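Local coordinates for unknown (Klebsiella pneumoniae, PDB 2A2L), which is of unknown function but belongs to the HbpS-like family, named for a haem-degrading protein, and assembles from several copies of one chain, at residues A[36-41]-A[47-52]; A[64-69]-A[128-133]; A[57-62]-A[121-126]. All coordinates share one frame; numbering follows the deposited sequence.

Contact 1: residues A[36-41]-A[47-52]; sequences VFSVVD and LLIQRM
F37 and Q50 hold each other through both backbone groups: F37 N donates to Q50 O at 2.9 Å, and Q50 N returns a bond to F37 O at 2.8 Å. V39 N binds L48 O in the same way. V39 O takes two donors, L48 N at 3.1 Å and L47 N at 2.9 Å, both lying in its carbonyl plane. With L47 and L48 both set against V39, this is a classic beta bulge in an antiparallel hairpin, strands 36-41 and 46-51, at one side of the four-stranded sheet. The extra residue lays L47 over the end of the partner strand, where its CG rests 3.7 Å from D41 CB.

On the face of V36, S38, I49 and R51, V36 CG2, which stands beside its own backbone N (CG1 is anti to it, chi1 -163°), meets R51 CG at 3.6 Å. I49 CG1 touches S38 OG at 3.7 Å, and that hydroxyl is hydrogen-bonded to S63 of helix 59-72. On the other face, L48 CD2 approaches the F37 ring obliquely, CD2 to CD2 4.2 Å, while helix 14-30 packs on F37 through V24 and on Q50 through A21. R51 bends at chi3 (84°), its guanidinium leading away from the hairpin to a salt bridge with D41 of the second subunit; a strand of that subunit pairs antiparallel with L48, I49 and Q50 and continues the sheet.

Contact 2: residues A[64-69]-A[128-133]; sequences LNKAWS and EQDQLL
K66 of helix 59-72 reaches across to D130 of helix 127-143 and makes a salt bridge, with NZ 3.2 Å from OD2. It joins two helices on different sides of an antiparallel sheet that carries helices on both faces, in a family placed in the GAF clan, and it passes by the end of strand 116-123. The two segments stay well apart: even the nearest pair of CA atoms, those of K66 and D130, is separated by 10.2 Å, so one long side chain spans the gap.

The charged interaction depends on the shape of the lysine. Beyond CG its chain is fully extended (chi3 161°, chi4 179°), which carries the ammonium out to the carboxylate; the two side chains meet at about a right angle. OD2 alone meets the ammonium, while OD1 accepts a hydrogen bond from the backbone N of G125, in the loop leading into helix 127-143.

Hydrogen bonds to backbone carbonyls hold the lysine end as well. NZ donates to V122 O of strand 116-123 and to G105 O, so this buried ammonium has two neutral acceptors besides its carboxylate, and the anion should help to keep it protonated.

Apolar side chains flank the pair. The K66 chain lies against I102 and F104, and D130 touches V122 of the strand. At the aspartate, CG sits anti to the carbonyl carbon (chi1 -60°), a torsion that swings the carboxylate toward the lysine and leaves D130 CG 3.8 Å from K66 NZ.

Contact 3: residues A[57-62]-A[121-126]; sequences VSSCDI and GVSGGT
S123 carries most of this contact, facing S59 and I62 near the start of helix 59-72. The segment 121-126 begins with G121, which brings only backbone to this side of the strand; its O accepts a hydrogen bond from S63 OG, further along the helix. V122 turns to the other face of the sheet, against F37 and L133. At S123, the last strand residue, the hydroxyl stands anti to the backbone N (chi1 -176°), which sends OG in between two side chains: I62 CG2 lies 3.2 Å from it, and S59 OG 3.3 Å, the latter at most a weak hydrogen bond, since the S59 proton has another acceptor within reach. S123 CB meanwhile rests 3.6 Å from S59 O. G124 follows, where the chain leaves the strand with a positive phi of 119°; its CA comes within 3.4 Å of S59 OG, so the S59 hydroxyl lies on the G124 backbone. Past it, G125 and T126 lead away into helix 127-143, whose N-cap is T126. With one long hydroxyl pair and a methyl pressed on the same oxygen, packing outweighs polar bonding between the two segments, the firmer polar ties coming from S63 and K66 further along the helix.

Overall arrangement
The three contacts sit close together, their centres 8 to 10 Å apart. Along the chain contact 1 closes first, as the hairpin of strands 36-41 and 46-51; contacts 2 and 3 follow and interleave, both starting on helix 59-72 and returning at strand 116-123 and helix 127-143, which follow each other in sequence. Strands 36-41 and 116-123 are sheet neighbours, so backbone bonds V36 to S123 and S38 to G121 tie contact 1 to contact 3. Helix 59-72 covers the V36 and S38 face and helix 127-143 that of V122, so contact 2 reaches past the strand's end, its polar groups closing on the strand and loop of contact 3. Contacts 1 and 3 both also touch the second subunit.

Contact 1: residues A[36-41]-A[47-52]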
loop_
_atom_site.group_PDB
_atom_site.type_symbol
_atom_site.label_atom_id
_atom_site.label_comp_id
_atom_site.label_asym_id
_atom_site.label_seq_id
_atom_site.Cartn_x
_atom_site.Cartn_y
_atom_site.Cartn_z
ATOM N N VAL A 36 24.832 4.224 0.704
ATOM C CA VAL A 36 23.913 5.237 0.152
ATOM C C VAL A 36 23.917 6.576 0.926
ATOM O O VAL A 36 23.933 6.583 2.149
ATOM C CB VAL A 36 22.503 4.671 0.007
ATOM C CG1 VAL A 36 21.627 5.535 -0.933
ATOM C CG2 VAL A 36 22.595 3.245 -0.511
ATOM N N PHE A 37 23.899 7.700 0.198
ATOM C CA PHE A 37 23.766 9.039 0.793
ATOM C C PHE A 37 22.521 9.706 0.256
ATOM O O PHE A 37 22.250 9.669 -0.955
ATOM C CB PHE A 37 24.970 9.923 0.453
ATOM C CG PHE A 37 24.928 11.316 1.078
ATOM C CD1 PHE A 37 24.875 11.477 2.479
ATOM C CD2 PHE A 37 24.985 12.462 0.268
ATOM C CE1 PHE A 37 24.851 12.758 3.076
ATOM C CE2 PHE A 37 24.973 13.767 0.839
ATOM C CZ PHE A 37 24.911 13.917 2.250
ATOM N N SER A 38 21.762 10.316 1.156
ATOM C CA SER A 38 20.578 11.064 0.747
ATOM C C SER A 38 20.560 12.412 1.403
ATOM O O SER A 38 21.131 12.561 2.471
ATOM C CB SER A 38 19.316 10.297 1.053
ATOM O OG SER A 38 19.413 9.009 0.492
ATOM N N VAL A 39 19.946 13.388 0.725
ATOM C CA VAL A 39 19.680 14.717 1.272
ATOM C C VAL A 39 18.284 15.120 0.879
ATOM O O VAL A 39 17.911 15.029 -0.284
ATOM C CB VAL A 39 20.629 15.846 0.721
ATOM C CG1 VAL A 39 20.333 17.194 1.441
ATOM C CG2 VAL A 39 22.091 15.494 0.891
ATOM N N VAL A 40 17.515 15.586 1.855
ATOM C CA VAL A 40 16.198 16.155 1.587
ATOM C C VAL A 40 16.252 17.659 1.806
ATOM O O VAL A 40 17.024 18.148 2.644
ATOM C CB VAL A 40 15.101 15.502 2.468
ATOM C CG1 VAL A 40 14.910 14.018 2.062
ATOM C CG2 VAL A 40 15.446 15.614 3.971
ATOM N N ASP A 41 15.449 18.398 1.046
ATOM C CA ASP A 41 15.295 19.827 1.330
ATOM C C ASP A 41 14.423 20.111 2.574
ATOM O O ASP A 41 13.998 19.176 3.277
ATOM C CB ASP A 41 14.838 20.591 0.086
ATOM C CG ASP A 41 13.375 20.358 -0.273
ATOM O OD1 ASP A 41 12.577 19.958 0.603
ATOM O OD2 ASP A 41 13.009 20.640 -1.440
ATOM N N LEU A 47 16.154 15.787 -2.495
ATOM C CA LEU A 47 17.033 16.524 -3.401
ATOM C C LEU A 47 17.934 15.515 -4.075
ATOM O O LEU A 47 17.975 15.444 -5.289
ATOM C CB LEU A 47 17.893 17.541 -2.635
ATOM C CG LEU A 47 17.257 18.822 -2.113
ATOM C CD1 LEU A 47 18.252 19.602 -1.237
ATOM C CD2 LEU A 47 16.782 19.673 -3.267
ATOM N N LEU A 48 18.648 14.725 -3.279
ATOM C CA LEU A 48 19.629 13.784 -3.805
ATOM C C LEU A 48 19.504 12.412 -3.142
ATOM O O LEU A 48 19.295 12.324 -1.932
ATOM C CB LEU A 48 21.035 14.321 -3.590
ATOM C CG LEU A 48 22.162 13.636 -4.362
ATOM C CD1 LEU A 48 23.070 14.709 -4.921
ATOM C CD2 LEU A 48 22.950 12.716 -3.446
ATOM N N ILE A 49 19.642 11.357 -3.952
ATOM C CA ILE A 49 19.992 10.008 -3.470
ATOM C C ILE A 49 21.133 9.425 -4.291
ATOM O O ILE A 49 21.029 9.361 -5.502
ATOM C CB ILE A 49 18.809 9.043 -3.592
ATOM C CG1 ILE A 49 17.667 9.477 -2.692
ATOM C CG2 ILE A 49 19.244 7.590 -3.328
ATOM C CD1 ILE A 49 16.366 8.689 -2.937
ATOM N N GLN A 50 22.197 8.977 -3.635
ATOM C CA GLN A 50 23.375 8.468 -4.324
ATOM C C GLN A 50 23.929 7.174 -3.734
ATOM O O GLN A 50 24.346 7.141 -2.572
ATOM C CB GLN A 50 24.470 9.523 -4.298
ATOM C CG GLN A 50 25.736 9.077 -4.948
ATOM C CD GLN A 50 26.729 10.183 -5.078
ATOM O OE1 GLN A 50 26.574 11.053 -5.934
ATOM N NE2 GLN A 50 27.760 10.171 -4.227
ATOM N N ARG A 51 23.938 6.121 -4.550
ATOM C CA ARG A 51 24.317 4.787 -4.094
ATOM C C ARG A 51 25.656 4.307 -4.677
ATOM O O ARG A 51 25.807 4.141 -5.887
ATOM C CB ARG A 51 23.207 3.755 -4.332
ATOM C CG ARG A 51 23.614 2.351 -3.872
ATOM C CD ARG A 51 22.494 1.318 -3.938
ATOM N NE ARG A 51 22.353 0.720 -5.274
ATOM C CZ ARG A 51 23.142 -0.230 -5.776
ATOM N NH1 ARG A 51 24.159 -0.718 -5.072
ATOM N NH2 ARG A 51 22.911 -0.702 -6.996
ATOM N N MET A 52 26.626 4.109 -3.795
ATOM C CA MET A 52 27.841 3.413 -4.161
ATOM C C MET A 52 27.566 1.994 -4.675
ATOM O O MET A 52 26.647 1.299 -4.209
ATOM C CB MET A 52 28.827 3.397 -2.992
ATOM C CG MET A 52 29.496 4.749 -2.761
ATOM S SD MET A 52 30.290 4.905 -1.179
ATOM C CE MET A 52 29.823 6.507 -0.708
#

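Contact 2: residues A[64-69]-A[128-133]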
loop_
_atom_site.group_PDB
_atom_site.type_symbol
_atom_site.label_atom_id
_atom_site.label_comp_id
_atom_site.label_asym_id
_atom_site.label_seq_id
_atom_site.Cartn_x
_atom_site.Cartn_y
_atom_site.Cartn_z
ATOM N N LEU A 64 17.286 7.465 2.442
ATOM C CA LEU A 64 16.247 8.509 2.258
ATOM C C LEU A 64 15.424 8.753 3.518
ATOM O O LEU A 64 15.293 9.876 3.987
ATOM C CB LEU A 64 15.327 8.188 1.070
ATOM C CG LEU A 64 14.300 9.255 0.669
ATOM C CD1 LEU A 64 14.997 10.534 0.225
ATOM C CD2 LEU A 64 13.290 8.762 -0.397
ATOM N N ASN A 65 14.884 7.707 4.102
ATOM C CA ASN A 65 14.010 7.928 5.255
ATOM C C ASN A 65 14.688 8.402 6.517
ATOM O O ASN A 65 14.061 9.055 7.337
ATOM C CB ASN A 65 13.149 6.715 5.519
ATOM C CG ASN A 65 12.273 6.408 4.364
ATOM O OD1 ASN A 65 11.709 7.320 3.726
ATOM N ND2 ASN A 65 12.159 5.133 4.053
ATOM N N LYS A 66 15.966 8.073 6.661
ATOM C CA LYS A 66 16.779 8.665 7.711
ATOM C C LYS A 66 16.848 10.156 7.519
ATOM O O LYS A 66 16.776 10.878 8.485
ATOM C CB LYS A 66 18.192 8.072 7.745
ATOM C CG LYS A 66 18.255 6.657 8.298
ATOM C CD LYS A 66 19.638 6.054 8.116
ATOM C CE LYS A 66 19.885 4.862 9.036
ATOM N NZ LYS A 66 21.256 4.322 8.782
ATOM N N ALA A 67 16.962 10.620 6.274
ATOM C CA ALA A 67 17.035 12.062 6.032
ATOM C C ALA A 67 15.676 12.680 6.357
ATOM O O ALA A 67 15.579 13.662 7.103
ATOM C CB ALA A 67 17.459 12.377 4.582
ATOM N N TRP A 68 14.627 12.084 5.802
ATOM C CA TRP A 68 13.278 12.561 6.034
ATOM C C TRP A 68 12.909 12.520 7.510
ATOM O O TRP A 68 12.206 13.413 7.982
ATOM C CB TRP A 68 12.269 11.809 5.168
ATOM C CG TRP A 68 10.853 12.241 5.400
ATOM C CD1 TRP A 68 10.158 13.214 4.718
ATOM C CD2 TRP A 68 9.953 11.714 6.377
ATOM N NE1 TRP A 68 8.889 13.323 5.220
ATOM C CE2 TRP A 68 8.735 12.423 6.246
ATOM C CE3 TRP A 68 10.070 10.746 7.387
ATOM C CZ2 TRP A 68 7.631 12.178 7.066
ATOM C CZ3 TRP A 68 8.972 10.509 8.211
ATOM C CH2 TRP A 68 7.765 11.222 8.039
ATOM N N SER A 69 13.390 11.507 8.235
ATOM C CA SER A 69 13.171 11.428 9.676
ATOM C C SER A 69 13.940 12.499 10.441
ATOM O O SER A 69 13.396 13.166 11.315
ATOM C CB SER A 69 13.550 10.045 10.207
ATOM O OG SER A 69 12.622 9.060 9.803
ATOM N N GLU A 128 27.217 3.180 13.658
ATOM C CA GLU A 128 28.292 4.106 14.016
ATOM C C GLU A 128 28.949 4.758 12.803
ATOM O O GLU A 128 29.222 5.951 12.833
ATOM C CB GLU A 128 29.373 3.420 14.857
ATOM C CG GLU A 128 28.860 2.451 15.909
ATOM C CD GLU A 128 28.867 0.988 15.436
ATOM O OE1 GLU A 128 27.858 0.563 14.821
ATOM O OE2 GLU A 128 29.867 0.268 15.693
ATOM N N GLN A 129 29.218 3.965 11.760
ATOM C CA GLN A 129 29.737 4.482 10.493
ATOM C C GLN A 129 28.797 5.443 9.773
ATOM O O GLN A 129 29.202 6.558 9.416
ATOM C CB GLN A 129 30.119 3.339 9.568
ATOM C CG GLN A 129 31.440 2.688 9.939
ATOM C CD GLN A 129 31.657 1.400 9.208
ATOM O OE1 GLN A 129 30.712 0.799 8.693
ATOM N NE2 GLN A 129 32.910 0.969 9.134
ATOM N N ASP A 130 27.550 5.009 9.568
ATOM C CA ASP A 130 26.501 5.833 8.969
ATOM C C ASP A 130 26.484 7.231 9.581
ATOM O O ASP A 130 26.450 8.237 8.872
ATOM C CB ASP A 130 25.128 5.182 9.147
ATOM C CG ASP A 130 25.037 3.813 8.501
ATOM O OD1 ASP A 130 25.870 3.517 7.608
ATOM O OD2 ASP A 130 24.135 3.030 8.888
ATOM N N GLN A 131 26.544 7.270 10.906
ATOM C CA GLN A 131 26.401 8.492 11.656
ATOM C C GLN A 131 27.668 9.369 11.549
ATOM O O GLN A 131 27.579 10.597 11.575
ATOM C CB GLN A 131 26.078 8.141 13.102
ATOM C CG GLN A 131 25.399 9.247 13.844
ATOM C CD GLN A 131 25.458 9.053 15.339
ATOM O OE1 GLN A 131 25.308 7.926 15.849
ATOM N NE2 GLN A 131 25.672 10.159 16.064
ATOM N N LEU A 132 28.821 8.713 11.419
ATOM C CA LEU A 132 30.139 9.353 11.285
ATOM C C LEU A 132 30.238 10.014 9.910
ATOM O O LEU A 132 30.910 11.033 9.742
ATOM C CB LEU A 132 31.257 8.300 11.445
ATOM C CG LEU A 132 32.731 8.683 11.159
ATOM C CD1 LEU A 132 33.709 7.953 12.106
ATOM C CD2 LEU A 132 33.164 8.385 9.727
ATOM N N LEU A 133 29.571 9.404 8.932
ATOM C CA LEU A 133 29.603 9.871 7.560
ATOM C C LEU A 133 28.533 10.925 7.378
ATOM O O LEU A 133 28.609 11.754 6.471
ATOM C CB LEU A 133 29.360 8.711 6.596
ATOM C CG LEU A 133 30.400 7.602 6.561
ATOM C CD1 LEU A 133 29.958 6.538 5.633
ATOM C CD2 LEU A 133 31.752 8.135 6.144
#

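Contact 3: residues A[57-62]-A[121-126]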
loop_
_atom_site.group_PDB
_atom_site.type_symbol
_atom_site.label_atom_id
_atom_site.label_comp_id
_atom_site.label_asym_id
_atom_site.label_seq_id
_atom_site.Cartn_x
_atom_site.Cartn_y
_atom_site.Cartn_z
ATOM N N VAL A 57 21.450 -2.624 -1.760
ATOM C CA VAL A 57 20.278 -2.027 -2.419
ATOM C C VAL A 57 19.154 -1.748 -1.414
ATOM O O VAL A 57 18.400 -0.769 -1.567
ATOM C CB VAL A 57 19.774 -2.832 -3.701
ATOM C CG1 VAL A 57 20.846 -2.857 -4.798
ATOM C CG2 VAL A 57 19.353 -4.251 -3.360
ATOM N N SER A 58 19.091 -2.563 -0.359
ATOM C CA SER A 58 18.225 -2.300 0.790
ATOM C C SER A 58 18.429 -0.934 1.414
ATOM O O SER A 58 17.539 -0.422 2.076
ATOM C CB SER A 58 18.437 -3.362 1.867
ATOM O OG SER A 58 19.566 -4.154 1.565
ATOM N N SER A 59 19.598 -0.345 1.206
ATOM C CA SER A 59 19.945 0.892 1.889
ATOM C C SER A 59 19.453 2.210 1.260
ATOM O O SER A 59 19.661 3.252 1.842
ATOM C CB SER A 59 21.449 0.946 2.191
ATOM O OG SER A 59 21.866 -0.126 3.030
ATOM N N CYS A 60 18.825 2.175 0.086
ATOM C CA CYS A 60 18.304 3.409 -0.536
ATOM C C CYS A 60 17.080 4.004 0.145
ATOM O O CYS A 60 17.051 5.210 0.366
ATOM C CB CYS A 60 17.992 3.267 -2.029
ATOM S SG CYS A 60 18.964 2.086 -2.939
ATOM N N ASP A 61 16.067 3.178 0.405
ATOM C CA ASP A 61 14.892 3.572 1.195
ATOM C C ASP A 61 15.351 4.033 2.580
ATOM O O ASP A 61 15.078 5.162 3.002
ATOM C CB ASP A 61 13.927 2.364 1.358
ATOM C CG ASP A 61 12.458 2.718 1.095
ATOM O OD1 ASP A 61 12.192 3.679 0.335
ATOM O OD2 ASP A 61 11.567 2.019 1.635
ATOM N N ILE A 62 16.067 3.148 3.271
ATOM C CA ILE A 62 16.635 3.472 4.583
ATOM C C ILE A 62 17.321 4.834 4.592
ATOM O O ILE A 62 17.010 5.675 5.426
ATOM C CB ILE A 62 17.666 2.420 5.073
ATOM C CG1 ILE A 62 17.014 1.056 5.228
ATOM C CG2 ILE A 62 18.273 2.872 6.408
ATOM C CD1 ILE A 62 18.019 -0.083 5.277
ATOM N N GLY A 121 21.055 11.633 5.286
ATOM C CA GLY A 121 20.870 10.244 5.690
ATOM C C GLY A 121 21.933 9.376 5.024
ATOM O O GLY A 121 22.192 9.512 3.828
ATOM N N VAL A 122 22.574 8.508 5.806
ATOM C CA VAL A 122 23.580 7.559 5.292
ATOM C C VAL A 122 23.180 6.149 5.724
ATOM O O VAL A 122 22.717 5.940 6.845
ATOM C CB VAL A 122 25.009 7.899 5.823
ATOM C CG1 VAL A 122 26.021 6.809 5.467
ATOM C CG2 VAL A 122 25.495 9.204 5.243
ATOM N N SER A 123 23.330 5.183 4.835
ATOM C CA SER A 123 23.009 3.808 5.181
ATOM C C SER A 123 23.942 2.871 4.456
ATOM O O SER A 123 24.404 3.193 3.369
ATOM C CB SER A 123 21.558 3.485 4.842
ATOM O OG SER A 123 21.216 2.180 5.266
ATOM N N GLY A 124 24.225 1.727 5.072
ATOM C CA GLY A 124 24.922 0.636 4.401
ATOM C C GLY A 124 26.246 0.287 5.062
ATOM O O GLY A 124 26.949 -0.623 4.628
ATOM N N GLY A 125 26.600 1.022 6.111
ATOM C CA GLY A 125 27.664 0.579 6.995
ATOM C C GLY A 125 27.046 0.009 8.251
ATOM O O GLY A 125 25.850 -0.272 8.276
ATOM N N THR A 126 27.871 -0.169 9.283
ATOM C CA THR A 126 27.417 -0.093 10.672
ATOM C C THR A 126 26.759 1.248 11.009
ATOM O O THR A 126 26.989 2.256 10.346
ATOM C CB THR A 126 28.581 -0.271 11.683
ATOM O OG1 THR A 126 29.224 0.998 11.909
ATOM C CG2 THR A 126 29.563 -1.332 11.230
#